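Local coordinates for protein PfhB2 (Pasteurella multocida, PDB 6U8T) that is a toxin whose YopT-like domain is a cysteine protease, probably acting on host-cell proteins, at the interface of chains A and B. Sequence-based numbering; all coordinates share one arbitrary frame. Chains: chain A/B, PfhB2.

The interface of chains A and B. Residues chain A 160-162, 213; chain B 35, 152-154.
The CB methylene of A:Ser160 sits over one face of the B:His35 imidazole, 3.5 Å above the ring centre, a CH-pi contact between the start of strand 160-168 of chain A and helix 20-51 of chain B. With CG anti to the backbone N (chi1 -179°), B:His35 reaches out from its helix and lays the ring flat against the strand. The A:Ser160 carbonyl O rests against CB of B:His35 at 3.4 Å. Next along the strand on this same side, A:Thr162 crosses the imidazole at about a right angle; its hydroxyl OG1 comes up beside CD2 and NE2, away from the face that A:Ser160 covers, and at 3.7 Å from B:His35 NE2 is too far for a hydrogen bond. Between them in sequence, A:His161, the catalytic histidine of the family's Cys-His-Asp triad, points its side chain to the opposite side of the strand, where its CB packs on the CG1 methylene of B:Ile154 at 3.9 Å. A chi1 of 72° sets that CG1 between the backbone N and the carbonyl carbon, where it also lies 3.7 Å from A:His161 O.

At the polar rim the backbones pair as antiparallel strands, 160-168 of chain A beside 147-155 of chain B. The A:His161 N-H donates to B:Ile154 O at 2.9 Å, and B:Ile154 N donates in return to A:His161 O, also at 2.9 Å. A:Thr162 and B:Ser153 continue the bridge, with the B:Ile152 carbonyl O beside A:Thr162. The register is that expected within one hairpin, which suggests a domain-swapped dimer, though the full-length toxin may assemble differently. The two-fold repeats the patch with the chains exchanged, and in each half the partner's strand and helix hold the strand that carries the catalytic histidine.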
# COMPACT_ATOMS: atom_id res chain seq x y z
N SER A 160 2.16 -0.25 6.15
CA SER A 160 2.76 -1.26 7.04
C SER A 160 1.76 -1.66 8.13
O SER A 160 0.95 -0.83 8.53
CB SER A 160 4.02 -0.74 7.61
OG SER A 160 4.92 -0.55 6.54
N HIS A 161 1.76 -2.94 8.49
CA HIS A 161 0.89 -3.48 9.54
C HIS A 161 1.73 -4.38 10.44
O HIS A 161 2.72 -4.89 9.97
CB HIS A 161 -0.34 -4.15 8.94
CG HIS A 161 -1.34 -4.54 9.98
ND1 HIS A 161 -1.77 -3.67 10.95
CD2 HIS A 161 -1.95 -5.73 10.21
CE1 HIS A 161 -2.64 -4.28 11.70
NE2 HIS A 161 -2.74 -5.57 11.29
N THR A 162 1.35 -4.47 11.72
CA THR A 162 2.00 -5.29 12.74
C THR A 162 0.91 -6.15 13.35
O THR A 162 -0.16 -5.64 13.75
CB THR A 162 2.63 -4.44 13.85
OG1 THR A 162 3.36 -3.37 13.26
CG2 THR A 162 3.49 -5.23 14.80
N PHE A 213 7.96 -7.71 1.71
CA PHE A 213 8.80 -8.12 2.85
C PHE A 213 7.92 -8.34 4.09
O PHE A 213 6.87 -7.70 4.28
CB PHE A 213 9.92 -7.11 3.07
CG PHE A 213 10.96 -7.12 1.97
CD1 PHE A 213 11.55 -8.31 1.55
CD2 PHE A 213 11.34 -5.94 1.33
CE1 PHE A 213 12.52 -8.31 0.56
CE2 PHE A 213 12.30 -5.95 0.33
CZ PHE A 213 12.89 -7.14 -0.05
N HIS B 35 -0.39 2.28 11.48
CA HIS B 35 0.85 1.50 11.69
C HIS B 35 1.38 1.76 13.11
O HIS B 35 1.69 0.79 13.83
CB HIS B 35 1.87 1.74 10.57
CG HIS B 35 3.11 0.93 10.74
ND1 HIS B 35 4.36 1.42 10.46
CD2 HIS B 35 3.30 -0.32 11.25
CE1 HIS B 35 5.27 0.51 10.73
NE2 HIS B 35 4.65 -0.57 11.21
N ILE B 152 5.31 -9.23 14.41
CA ILE B 152 5.30 -9.58 12.98
C ILE B 152 4.98 -8.31 12.15
O ILE B 152 3.85 -7.78 12.29
CB ILE B 152 4.30 -10.71 12.74
CG1 ILE B 152 4.55 -11.92 13.65
CG2 ILE B 152 4.33 -11.15 11.28
CD1 ILE B 152 3.31 -12.71 14.00
N SER B 153 5.96 -7.82 11.39
CA SER B 153 5.82 -6.67 10.45
C SER B 153 5.45 -7.20 9.07
O SER B 153 6.19 -8.07 8.60
CB SER B 153 7.07 -5.87 10.34
OG SER B 153 7.47 -5.37 11.60
N ILE B 154 4.32 -6.75 8.50
CA ILE B 154 3.92 -7.13 7.13
C ILE B 154 3.73 -5.87 6.31
O ILE B 154 3.19 -4.86 6.83
CB ILE B 154 2.69 -8.04 7.09
CG1 ILE B 154 1.41 -7.30 7.44
CG2 ILE B 154 2.88 -9.27 7.97
CD1 ILE B 154 0.22 -8.22 7.45